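PDB 3E3V: regulatory protein RecX from Lactobacillus salivarius, which probably modulates the activity of the recombinase RecA, as other members of the RecX family do. Local coordinates for residues A[16-21]-A[51-55]; A[35-39]-A[56-60]; A[71-76]-A[106-110]; A[83-88]-A[148-152]; A[139-143]-A[156-160]. All coordinates share one frame; numbering follows the deposited sequence.

Contact 1: residues A[16-21]-A[51-55]; sequences DISKGY and YISEI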
# COMPACT_ATOMS: atom_id res chain seq x y z
N ASP A 16 -20.61 9.46 25.77
CA ASP A 16 -20.37 8.40 24.80
C ASP A 16 -19.54 8.96 23.66
O ASP A 16 -18.49 8.42 23.31
CB ASP A 16 -21.71 7.89 24.25
CG ASP A 16 -21.63 6.45 23.77
OD1 ASP A 16 -22.52 6.03 23.00
OD2 ASP A 16 -20.69 5.74 24.17
N ILE A 17 -20.01 10.06 23.09
CA ILE A 17 -19.32 10.72 21.99
C ILE A 17 -17.95 11.20 22.47
O ILE A 17 -16.98 11.23 21.72
CB ILE A 17 -20.16 11.93 21.49
CG1 ILE A 17 -21.56 11.43 21.10
CG2 ILE A 17 -19.50 12.59 20.31
CD1 ILE A 17 -22.54 12.53 20.74
N SER A 18 -17.88 11.54 23.75
CA SER A 18 -16.64 12.01 24.36
C SER A 18 -15.60 10.90 24.43
O SER A 18 -14.45 11.10 24.05
CB SER A 18 -16.93 12.54 25.77
OG SER A 18 -15.73 12.86 26.44
N LYS A 19 -16.01 9.75 24.95
CA LYS A 19 -15.09 8.62 25.04
C LYS A 19 -14.65 8.24 23.62
O LYS A 19 -13.53 7.79 23.41
CB LYS A 19 -15.76 7.43 25.73
CG LYS A 19 -16.20 7.70 27.17
CD LYS A 19 -16.86 6.48 27.81
CE LYS A 19 -15.84 5.60 28.52
NZ LYS A 19 -15.25 6.31 29.70
N GLY A 20 -15.56 8.42 22.67
CA GLY A 20 -15.26 8.10 21.28
C GLY A 20 -14.19 9.01 20.70
O GLY A 20 -13.28 8.53 20.02
N TYR A 21 -14.30 10.31 20.95
CA TYR A 21 -13.31 11.26 20.45
C TYR A 21 -11.95 11.05 21.10
O TYR A 21 -10.92 11.26 20.47
CB TYR A 21 -13.76 12.71 20.71
CG TYR A 21 -14.67 13.28 19.63
CD1 TYR A 21 -14.24 13.37 18.31
CD2 TYR A 21 -15.95 13.73 19.94
CE1 TYR A 21 -15.06 13.89 17.33
CE2 TYR A 21 -16.78 14.26 18.96
CZ TYR A 21 -16.33 14.34 17.66
OH TYR A 21 -17.13 14.88 16.67
N TYR A 51 -23.25 7.61 16.62
CA TYR A 51 -22.15 8.44 17.12
C TYR A 51 -20.83 8.29 16.37
O TYR A 51 -20.09 9.26 16.22
CB TYR A 51 -21.96 8.14 18.61
CG TYR A 51 -23.23 8.33 19.42
CD1 TYR A 51 -23.93 9.53 19.39
CD2 TYR A 51 -23.73 7.30 20.22
CE1 TYR A 51 -25.09 9.72 20.12
CE2 TYR A 51 -24.90 7.47 20.96
CZ TYR A 51 -25.57 8.68 20.91
OH TYR A 51 -26.73 8.86 21.64
N ILE A 52 -20.52 7.08 15.91
CA ILE A 52 -19.28 6.84 15.17
C ILE A 52 -19.23 7.76 13.96
O ILE A 52 -18.20 8.40 13.68
CB ILE A 52 -19.19 5.38 14.69
CG1 ILE A 52 -18.88 4.47 15.87
CG2 ILE A 52 -18.11 5.24 13.62
CD1 ILE A 52 -18.74 3.00 15.51
N SER A 53 -20.34 7.84 13.24
CA SER A 53 -20.43 8.68 12.06
C SER A 53 -20.19 10.15 12.38
O SER A 53 -19.58 10.87 11.58
CB SER A 53 -21.80 8.52 11.42
OG SER A 53 -21.95 9.43 10.35
N GLU A 54 -20.70 10.61 13.52
CA GLU A 54 -20.52 12.00 13.92
C GLU A 54 -19.04 12.25 14.18
O GLU A 54 -18.47 13.25 13.73
CB GLU A 54 -21.33 12.30 15.18
CG GLU A 54 -21.33 13.76 15.60
CD GLU A 54 -21.97 13.98 16.98
OE1 GLU A 54 -23.08 13.45 17.21
OE2 GLU A 54 -21.35 14.67 17.82
N ILE A 55 -18.41 11.33 14.90
CA ILE A 55 -16.99 11.42 15.23
C ILE A 55 -16.11 11.37 13.98
O ILE A 55 -15.20 12.19 13.81
CB ILE A 55 -16.59 10.27 16.18
CG1 ILE A 55 -17.39 10.40 17.48
CG2 ILE A 55 -15.09 10.31 16.49
CD1 ILE A 55 -17.15 9.28 18.47
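Residues I17 and Y51 bring the backbones of helix 14-29 and helix 49-61 together, with axes 9.9 Å apart at closest approach and N-to-C directions 50° apart. The CA atoms of I17 and Y51 are 6.1 Å apart, and Y21 faces I55 one turn further on.

I55 packs against I17, G20 and Y21. Its CG1 sits over the face of the Y21 ring, 4.1 Å from the ring centroid and 9° off the normal, a CH-pi contact. Its CG2 meets the same ring at CD1, 3.7 Å away. The chain of I55 is extended past CG1, which carries CD1 on to G20, where it lies 3.6 Å from CA. G20 has no side chain, and the methyl uses that place on the helix surface.

I17 meets both Y51 and E54. Its CG1 is 3.5 Å from Y51 CD1, and the two side chains cross at about a right angle. I17 CD1 comes up to E54 OE1, again with the side chains crossing at about a right angle. D16 OD1 lies 3.3 Å from Y51 CD2, with the carboxylate and ring planes 78° apart. On the far side of helix 49-61, I52 packs on L42, R43 and I47.

Segment 51-55 lies in the first three-helix domain of RecX, of the helix-turn-helix clan, and helix 14-29 packs on it. The carboxylates of D16 and E54 meet carbon atoms here, so across these two segments the contact is mainly apolar packing.

Contact 2: residues A[35-39]-A[56-60]; sequences RKEVE and INKLI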
# COMPACT_ATOMS: atom_id res chain seq x y z
N ARG A 35 -9.84 5.50 7.34
CA ARG A 35 -11.14 5.81 7.92
C ARG A 35 -11.73 4.55 8.56
O ARG A 35 -12.16 4.57 9.71
CB ARG A 35 -12.09 6.33 6.84
CG ARG A 35 -13.54 6.48 7.31
CD ARG A 35 -14.42 7.11 6.25
NE ARG A 35 -15.82 7.16 6.68
CZ ARG A 35 -16.76 7.89 6.10
NH1 ARG A 35 -16.48 8.64 5.05
NH2 ARG A 35 -18.00 7.86 6.57
N LYS A 36 -11.72 3.45 7.81
CA LYS A 36 -12.27 2.19 8.29
C LYS A 36 -11.57 1.66 9.55
O LYS A 36 -12.21 1.07 10.42
CB LYS A 36 -12.23 1.14 7.18
CG LYS A 36 -13.26 0.03 7.38
CD LYS A 36 -12.96 -1.18 6.52
CE LYS A 36 -13.93 -2.32 6.81
NZ LYS A 36 -13.53 -3.57 6.10
N GLU A 37 -10.25 1.87 9.66
CA GLU A 37 -9.52 1.41 10.84
C GLU A 37 -10.06 2.09 12.10
O GLU A 37 -10.13 1.48 13.16
CB GLU A 37 -8.02 1.73 10.72
CG GLU A 37 -7.21 0.70 9.95
CD GLU A 37 -5.73 1.04 9.96
OE1 GLU A 37 -5.36 2.11 9.44
OE2 GLU A 37 -4.93 0.24 10.49
N VAL A 38 -10.41 3.37 11.97
CA VAL A 38 -10.95 4.12 13.09
C VAL A 38 -12.44 3.80 13.19
O VAL A 38 -12.97 3.60 14.27
CB VAL A 38 -10.78 5.65 12.89
CG1 VAL A 38 -11.31 6.41 14.10
CG2 VAL A 38 -9.32 5.99 12.67
N GLU A 39 -13.09 3.75 12.03
CA GLU A 39 -14.51 3.47 11.91
C GLU A 39 -14.90 2.20 12.67
O GLU A 39 -15.99 2.12 13.23
CB GLU A 39 -14.87 3.35 10.44
CG GLU A 39 -16.23 3.87 10.09
CD GLU A 39 -16.33 4.26 8.64
OE1 GLU A 39 -16.01 3.42 7.76
OE2 GLU A 39 -16.75 5.40 8.37
N ILE A 56 -16.40 10.43 13.09
CA ILE A 56 -15.64 10.27 11.85
C ILE A 56 -15.68 11.51 10.95
O ILE A 56 -14.65 11.94 10.44
CB ILE A 56 -16.14 9.05 11.03
CG1 ILE A 56 -15.91 7.76 11.83
CG2 ILE A 56 -15.41 8.98 9.68
CD1 ILE A 56 -14.46 7.47 12.16
N ASN A 57 -16.86 12.08 10.74
CA ASN A 57 -16.98 13.27 9.90
C ASN A 57 -16.21 14.44 10.48
O ASN A 57 -15.60 15.22 9.75
CB ASN A 57 -18.45 13.66 9.74
CG ASN A 57 -19.20 12.71 8.84
OD1 ASN A 57 -18.76 12.42 7.73
ND2 ASN A 57 -20.34 12.21 9.31
N LYS A 58 -16.27 14.58 11.80
CA LYS A 58 -15.56 15.66 12.48
C LYS A 58 -14.06 15.45 12.27
O LYS A 58 -13.34 16.39 11.93
CB LYS A 58 -15.90 15.65 13.97
CG LYS A 58 -15.18 16.71 14.80
CD LYS A 58 -15.35 18.09 14.21
CE LYS A 58 -15.22 19.15 15.28
NZ LYS A 58 -16.27 18.98 16.32
N LEU A 59 -13.60 14.22 12.46
CA LEU A 59 -12.19 13.91 12.27
C LEU A 59 -11.75 14.17 10.83
O LEU A 59 -10.64 14.64 10.58
CB LEU A 59 -11.89 12.46 12.65
CG LEU A 59 -12.12 12.10 14.11
CD1 LEU A 59 -11.78 10.62 14.34
CD2 LEU A 59 -11.26 12.98 15.00
N ILE A 60 -12.63 13.87 9.88
CA ILE A 60 -12.30 14.11 8.48
C ILE A 60 -12.20 15.61 8.25
O ILE A 60 -11.31 16.09 7.55
CB ILE A 60 -13.38 13.54 7.54
CG1 ILE A 60 -13.40 12.01 7.64
CG2 ILE A 60 -13.15 14.03 6.12
CD1 ILE A 60 -14.58 11.37 6.92
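The first three-helix domain of RecX, of the helix-turn-helix clan, is closed here by R35 and V38 of the short helix 35-39 packing on I56, L59 and I60 of helix 49-61. The segments run at 141° to each other, with axes 11.3 Å apart at closest approach.

I56 is the main apolar group. Its CD1 meets V38 CG1 at 3.8 Å, the two side chains sliding past each other in opposite directions. V38 CG1 also reaches L59 CD1. Behind these residues lies helix 14-29: V38 packs on Y27 and L28, and L59 on A24. The three helices therefore share one core.

R35 passes over the edge of that core. Its chain is extended from CG to NE, with CG anti to the backbone N (chi1 171°), which carries the guanidinium across to helix 49-61. I56 CG2 and I60 CD1 both lie over one face of the group; I60 CD1 is 3.8 Å from NH1. Next to it, I65 packs on both R35 and I56.

The charge of R35 is met within its own helix. A salt bridge to E39, one turn on, turns the guanidinium edge to the carboxylate and should limit its rotation. R35 NH2 adds a weak bond to the same oxygen. The main bond runs from R35 NE to E39 OE2, 2.6 Å long, on the syn side but 34° out of the carboxylate plane.

Contact 3: residues A[71-76]-A[106-110]; sequences AESYVR and ALILY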
# COMPACT_ATOMS: atom_id res chain seq x y z
N ALA A 71 -3.19 6.59 1.80
CA ALA A 71 -2.78 5.81 0.64
C ALA A 71 -1.51 6.31 -0.03
O ALA A 71 -0.66 5.52 -0.44
CB ALA A 71 -3.93 5.75 -0.38
N GLU A 72 -1.37 7.63 -0.16
CA GLU A 72 -0.17 8.17 -0.79
C GLU A 72 1.11 7.91 0.00
O GLU A 72 2.14 7.57 -0.57
CB GLU A 72 -0.34 9.67 -1.05
CG GLU A 72 -0.89 9.96 -2.44
CD GLU A 72 -1.17 11.43 -2.67
OE1 GLU A 72 -0.36 12.27 -2.23
OE2 GLU A 72 -2.20 11.74 -3.30
N SER A 73 1.05 8.06 1.32
CA SER A 73 2.23 7.83 2.13
C SER A 73 2.55 6.33 2.16
O SER A 73 3.72 5.93 2.17
CB SER A 73 2.00 8.35 3.55
OG SER A 73 0.88 7.71 4.13
N TYR A 74 1.52 5.49 2.16
CA TYR A 74 1.76 4.05 2.15
C TYR A 74 2.52 3.70 0.88
O TYR A 74 3.53 3.02 0.93
CB TYR A 74 0.45 3.26 2.19
CG TYR A 74 0.68 1.76 2.23
CD1 TYR A 74 1.28 1.15 3.34
CD2 TYR A 74 0.35 0.96 1.14
CE1 TYR A 74 1.55 -0.22 3.35
CE2 TYR A 74 0.62 -0.42 1.14
CZ TYR A 74 1.23 -1.00 2.25
OH TYR A 74 1.53 -2.33 2.25
N VAL A 75 2.03 4.20 -0.26
CA VAL A 75 2.66 3.96 -1.56
C VAL A 75 4.11 4.44 -1.58
O VAL A 75 5.00 3.75 -2.06
CB VAL A 75 1.86 4.66 -2.70
CG1 VAL A 75 2.71 4.76 -3.98
CG2 VAL A 75 0.59 3.88 -2.99
N ARG A 76 4.35 5.63 -1.05
CA ARG A 76 5.72 6.15 -1.02
C ARG A 76 6.58 5.25 -0.13
O ARG A 76 7.72 4.92 -0.47
CB ARG A 76 5.71 7.59 -0.47
CG ARG A 76 5.04 8.60 -1.42
CD ARG A 76 5.45 10.04 -1.09
NE ARG A 76 4.99 11.00 -2.10
CZ ARG A 76 3.81 11.62 -2.06
NH1 ARG A 76 2.97 11.37 -1.06
NH2 ARG A 76 3.46 12.46 -3.02
N ALA A 106 -3.52 6.91 -5.79
CA ALA A 106 -2.27 6.92 -5.07
C ALA A 106 -1.15 6.18 -5.80
O ALA A 106 0.00 6.61 -5.79
CB ALA A 106 -2.48 6.34 -3.68
N LEU A 107 -1.50 5.06 -6.43
CA LEU A 107 -0.50 4.25 -7.13
C LEU A 107 0.11 4.96 -8.33
O LEU A 107 1.14 4.54 -8.85
CB LEU A 107 -1.10 2.89 -7.52
CG LEU A 107 -1.03 1.92 -6.33
CD1 LEU A 107 -1.95 0.71 -6.54
CD2 LEU A 107 0.43 1.48 -6.17
N ILE A 108 -0.53 6.04 -8.75
CA ILE A 108 -0.02 6.82 -9.86
C ILE A 108 1.39 7.32 -9.53
O ILE A 108 2.18 7.60 -10.42
CB ILE A 108 -0.92 8.03 -10.14
CG1 ILE A 108 -2.32 7.55 -10.54
CG2 ILE A 108 -0.30 8.90 -11.21
CD1 ILE A 108 -2.35 6.65 -11.75
N LEU A 109 1.70 7.41 -8.24
CA LEU A 109 3.03 7.87 -7.82
C LEU A 109 4.11 6.85 -8.15
O LEU A 109 5.28 7.21 -8.28
CB LEU A 109 3.05 8.19 -6.32
CG LEU A 109 2.15 9.32 -5.83
CD1 LEU A 109 2.10 9.31 -4.30
CD2 LEU A 109 2.66 10.67 -6.36
N TYR A 110 3.73 5.59 -8.27
CA TYR A 110 4.72 4.55 -8.59
C TYR A 110 4.84 4.48 -10.11
O TYR A 110 4.30 3.57 -10.74
CB TYR A 110 4.29 3.19 -8.01
CG TYR A 110 5.46 2.28 -7.72
CD1 TYR A 110 6.74 2.61 -8.16
CD2 TYR A 110 5.29 1.11 -6.99
CE1 TYR A 110 7.82 1.81 -7.88
CE2 TYR A 110 6.37 0.29 -6.70
CZ TYR A 110 7.64 0.65 -7.15
OH TYR A 110 8.73 -0.15 -6.86
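E72 OE2 is held by a salt bridge from K68, one turn earlier on helix 67-81, while the stem of E72 packs across the contact on L109. E72 OE1 makes a long ion pair with R76 NH1, at 3.6 Å.

L109 CD1 touches both E72 and R76. It is 3.6 Å from E72 CG and 3.6 Å from R76 CZ, over the centre of one guanidinium face. The R76 chain is extended to NE, and its last torsion, chi4 89°, turns that face to L109.

Deeper in, the segments come close through small residues. A71 CB and A106 CB are 3.7 Å apart, and the CA atoms of E72 and A106 are 4.9 Å apart. V75 CG2 packs on A106 CB and L107 CD2, both at 4.0 Å, and its CG1 faces L109 CB.

This joins helix 67-81 to the end of helix 100-107 and the type I beta turn L107 to Y110, in the region of the second three-helix domain. The alanines permit the close approach. E72 and R76 lay their carbon stem and guanidinium face on L109, while their charged ends meet each other at long range.

Contact 4: residues A[83-88]-A[148-152]; sequences DKGPKV and TKGFS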
# COMPACT_ATOMS: atom_id res chain seq x y z
N ASP A 83 10.11 -4.33 -1.98
CA ASP A 83 10.37 -4.82 -3.32
C ASP A 83 9.04 -5.18 -3.96
O ASP A 83 9.01 -5.88 -4.97
CB ASP A 83 11.27 -6.07 -3.26
CG ASP A 83 10.72 -7.13 -2.31
OD1 ASP A 83 9.64 -6.92 -1.72
OD2 ASP A 83 11.37 -8.19 -2.16
N LYS A 84 7.94 -4.70 -3.38
CA LYS A 84 6.59 -4.98 -3.89
C LYS A 84 6.14 -4.07 -5.05
O LYS A 84 6.51 -2.89 -5.11
CB LYS A 84 5.56 -4.89 -2.75
CG LYS A 84 5.82 -5.86 -1.59
CD LYS A 84 6.05 -7.28 -2.10
CE LYS A 84 6.22 -8.25 -0.95
NZ LYS A 84 7.28 -7.79 -0.02
N GLY A 85 5.37 -4.64 -5.98
CA GLY A 85 4.88 -3.89 -7.12
C GLY A 85 3.47 -3.39 -6.86
O GLY A 85 2.88 -3.73 -5.84
N PRO A 86 2.90 -2.59 -7.78
CA PRO A 86 1.55 -2.01 -7.67
C PRO A 86 0.44 -2.92 -7.20
O PRO A 86 -0.34 -2.54 -6.33
CB PRO A 86 1.28 -1.49 -9.09
CG PRO A 86 2.66 -1.14 -9.57
CD PRO A 86 3.46 -2.33 -9.11
N LYS A 87 0.37 -4.12 -7.76
CA LYS A 87 -0.70 -5.04 -7.40
C LYS A 87 -0.72 -5.48 -5.94
O LYS A 87 -1.79 -5.61 -5.35
CB LYS A 87 -0.68 -6.27 -8.30
CG LYS A 87 -0.92 -5.96 -9.77
CD LYS A 87 -0.98 -7.26 -10.56
CE LYS A 87 -0.83 -7.02 -12.05
NZ LYS A 87 -0.62 -8.34 -12.74
N VAL A 88 0.45 -5.71 -5.35
CA VAL A 88 0.49 -6.12 -3.96
C VAL A 88 0.27 -4.89 -3.08
O VAL A 88 -0.42 -4.95 -2.06
CB VAL A 88 1.84 -6.81 -3.60
CG1 VAL A 88 1.91 -7.07 -2.09
CG2 VAL A 88 1.94 -8.16 -4.34
N THR A 148 4.80 -12.45 -8.67
CA THR A 148 4.26 -12.68 -7.34
C THR A 148 4.42 -11.45 -6.43
O THR A 148 3.72 -11.31 -5.42
CB THR A 148 4.91 -13.92 -6.66
OG1 THR A 148 6.32 -13.73 -6.53
CG2 THR A 148 4.66 -15.16 -7.51
N LYS A 149 5.34 -10.55 -6.81
CA LYS A 149 5.57 -9.33 -6.07
C LYS A 149 4.64 -8.19 -6.50
O LYS A 149 4.66 -7.11 -5.92
CB LYS A 149 7.03 -8.88 -6.21
CG LYS A 149 7.96 -9.61 -5.26
CD LYS A 149 9.40 -9.18 -5.45
CE LYS A 149 10.35 -10.16 -4.79
NZ LYS A 149 10.00 -10.38 -3.35
N GLY A 150 3.84 -8.41 -7.54
CA GLY A 150 2.91 -7.37 -7.95
C GLY A 150 3.20 -6.56 -9.20
O GLY A 150 2.41 -5.68 -9.53
N PHE A 151 4.30 -6.82 -9.89
CA PHE A 151 4.61 -6.08 -11.11
C PHE A 151 3.86 -6.65 -12.31
O PHE A 151 3.65 -7.86 -12.40
CB PHE A 151 6.12 -6.07 -11.36
CG PHE A 151 6.89 -5.29 -10.33
CD1 PHE A 151 6.94 -3.90 -10.40
CD2 PHE A 151 7.54 -5.93 -9.28
CE1 PHE A 151 7.64 -3.15 -9.43
CE2 PHE A 151 8.24 -5.21 -8.31
CZ PHE A 151 8.29 -3.81 -8.38
N SER A 152 3.45 -5.78 -13.22
CA SER A 152 2.71 -6.22 -14.41
C SER A 152 3.63 -6.80 -15.49
O SER A 152 4.83 -6.53 -15.51
CB SER A 152 1.93 -5.05 -15.02
OG SER A 152 2.82 -4.20 -15.71
O HOH W 1 1.76 -9.38 -10.73
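G85 N donates to K149 O in a short bond of 2.6 Å, nearly straight at 173°. K87 N gives a second backbone bond, to G150 O at 3.1 Å. At one end of the contact K149 NZ forms a salt bridge with D83 OD2, 2.8 Å long, met from above the carboxylate plane. D83 OD1 takes K84 NZ at 3.0 Å, so this carboxylate is shared by two lysines.

The F151 ring lies against G85. G85 CA is over the centre of the ring, 3.6 Å from the centroid and 9° off the normal, a CH-pi contact. P86 CD comes near F151 CD1.

These contacts join the second and third three-helix domains. G85 is the N-cap residue of helix 86-94. G150 ends helix 135-148 in a Schellman motif, with phi 105°. Both glycines lack a CB, which would clash with the opposite segment, and their CA atoms come within 4.1 Å.

Further out, V88 CG2 lies 3.3 Å from K149 O. A water accepts a weak bond from K87 NZ and donates to F151 O. Q115 of helix 112-129 packs on both P86 and F151, and L122 of the same helix lies against D83.

Contact 5: residues A[139-143]-A[156-160]; sequences QNKIK and IDTII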
# COMPACT_ATOMS: atom_id res chain seq x y z
N GLN A 139 15.42 -16.44 -16.75
CA GLN A 139 14.41 -15.40 -16.93
C GLN A 139 13.03 -15.81 -16.45
O GLN A 139 12.26 -14.99 -15.95
CB GLN A 139 14.34 -14.97 -18.40
CG GLN A 139 15.63 -14.37 -18.91
CD GLN A 139 15.42 -13.45 -20.09
OE1 GLN A 139 14.61 -13.73 -20.98
NE2 GLN A 139 16.15 -12.34 -20.11
N ASN A 140 12.70 -17.09 -16.61
CA ASN A 140 11.40 -17.60 -16.16
C ASN A 140 11.28 -17.41 -14.65
O ASN A 140 10.26 -16.92 -14.16
CB ASN A 140 11.25 -19.09 -16.49
CG ASN A 140 11.08 -19.35 -17.97
OD1 ASN A 140 10.29 -18.69 -18.64
ND2 ASN A 140 11.82 -20.33 -18.48
N LYS A 141 12.33 -17.79 -13.92
CA LYS A 141 12.32 -17.64 -12.46
C LYS A 141 12.22 -16.17 -12.08
O LYS A 141 11.50 -15.82 -11.15
CB LYS A 141 13.59 -18.24 -11.85
CG LYS A 141 13.68 -19.76 -11.88
CD LYS A 141 15.02 -20.21 -11.28
CE LYS A 141 15.14 -21.73 -11.15
NZ LYS A 141 14.94 -22.38 -12.47
N ILE A 142 12.93 -15.31 -12.79
CA ILE A 142 12.90 -13.88 -12.48
C ILE A 142 11.51 -13.28 -12.76
O ILE A 142 10.97 -12.55 -11.92
CB ILE A 142 14.01 -13.11 -13.25
CG1 ILE A 142 15.40 -13.55 -12.75
CG2 ILE A 142 13.87 -11.62 -13.03
CD1 ILE A 142 16.57 -13.06 -13.60
N LYS A 143 10.94 -13.60 -13.91
CA LYS A 143 9.61 -13.10 -14.26
C LYS A 143 8.59 -13.54 -13.21
O LYS A 143 7.72 -12.77 -12.80
CB LYS A 143 9.17 -13.65 -15.62
CG LYS A 143 9.88 -13.02 -16.81
CD LYS A 143 9.97 -14.00 -17.97
CE LYS A 143 10.51 -13.32 -19.22
NZ LYS A 143 9.56 -12.29 -19.71
N ILE A 156 7.55 -6.01 -16.42
CA ILE A 156 8.51 -7.11 -16.32
C ILE A 156 9.29 -7.28 -17.64
O ILE A 156 10.50 -7.50 -17.64
CB ILE A 156 7.78 -8.43 -15.91
CG1 ILE A 156 7.22 -8.28 -14.49
CG2 ILE A 156 8.73 -9.62 -15.96
CD1 ILE A 156 6.42 -9.46 -14.00
N ASP A 157 8.60 -7.14 -18.77
CA ASP A 157 9.25 -7.25 -20.08
C ASP A 157 10.29 -6.15 -20.23
O ASP A 157 11.37 -6.35 -20.79
CB ASP A 157 8.23 -7.14 -21.21
CG ASP A 157 7.38 -8.38 -21.36
OD1 ASP A 157 7.83 -9.46 -20.92
OD2 ASP A 157 6.27 -8.27 -21.92
N THR A 158 9.96 -4.96 -19.75
CA THR A 158 10.88 -3.84 -19.83
C THR A 158 12.07 -4.08 -18.90
O THR A 158 13.21 -3.74 -19.21
CB THR A 158 10.15 -2.53 -19.45
OG1 THR A 158 9.04 -2.37 -20.34
CG2 THR A 158 11.08 -1.31 -19.56
N ILE A 159 11.80 -4.70 -17.74
CA ILE A 159 12.87 -5.01 -16.79
C ILE A 159 13.83 -6.03 -17.42
O ILE A 159 15.05 -5.88 -17.32
CB ILE A 159 12.30 -5.59 -15.49
CG1 ILE A 159 11.60 -4.49 -14.68
CG2 ILE A 159 13.40 -6.27 -14.68
CD1 ILE A 159 10.69 -5.01 -13.55
N ILE A 160 13.26 -7.05 -18.06
CA ILE A 160 14.04 -8.09 -18.72
C ILE A 160 14.91 -7.51 -19.84
O ILE A 160 16.06 -7.92 -20.02
CB ILE A 160 13.12 -9.18 -19.33
CG1 ILE A 160 12.35 -9.89 -18.22
CG2 ILE A 160 13.94 -10.19 -20.13
CD1 ILE A 160 13.23 -10.56 -17.19
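I160 and K143 dominate this contact in the third three-helix domain of RecX, again of the helix-turn-helix clan, with I156 as their main neighbour. Helix 135-148 and helix 153-165 are consecutive. Their segments run at 137° to each other, with axes 11.0 Å apart at closest approach.

I160 reaches three residues of the facing helix. Its CG2 lies against the Q139 amide, closer than usual packing, so this approach is doubtful in detail. Its CD1 lies 4.3 Å from I142 CG2. Its CG1 meets the end of K143, 4.0 Å from NZ, the two side chains crossing at about a right angle.

K143 covers the outer side of this apolar patch. Its CG is anti to the carbonyl carbon (chi1 -74°), and the aliphatic part runs over the isoleucines before the chain bends at its last torsion. K143 CG meets I156 CG2 at 3.7 Å. The bend brings the amine toward D157, one residue beyond I156, so that the lysine has carbon against the core and charge at the outer side. The D157 side chain is exposed, which probably weakens this pairing.

I156 also packs inward. It touches L146 and L147 on helix 135-148. I142 also touches A123 and L126 of helix 112-129, and I159 touches A123 there too. Helix 112-129 therefore meets both helices behind this contact.

The salt bridge joins K143 NZ to D157 OD1, 3.5 Å apart.

In the fold
This chain is the part of the longer RecX protein that holds its three three-helix domains, and the contacts follow it from end to end. Contacts 1 and 5 lie about 51 Å apart between centres, on opposite sides of the chain's centre. Contacts 1 and 2 share helix 49-61, with centres about 10 Å apart, and touch where I52 CD1 meets E39 O at 3.7 Å. Contacts 2 and 3 do not touch; their nearest atoms are about 9 Å apart. Contact 4 adjoins contact 3, where L107 CD1 packs on P86 O and Y110 on K84 and F151. It also meets contact 5, F151 O to I156 CD1, 3.6 Å. Contacts 3, 4 and 5 thus form a continuous run of packing.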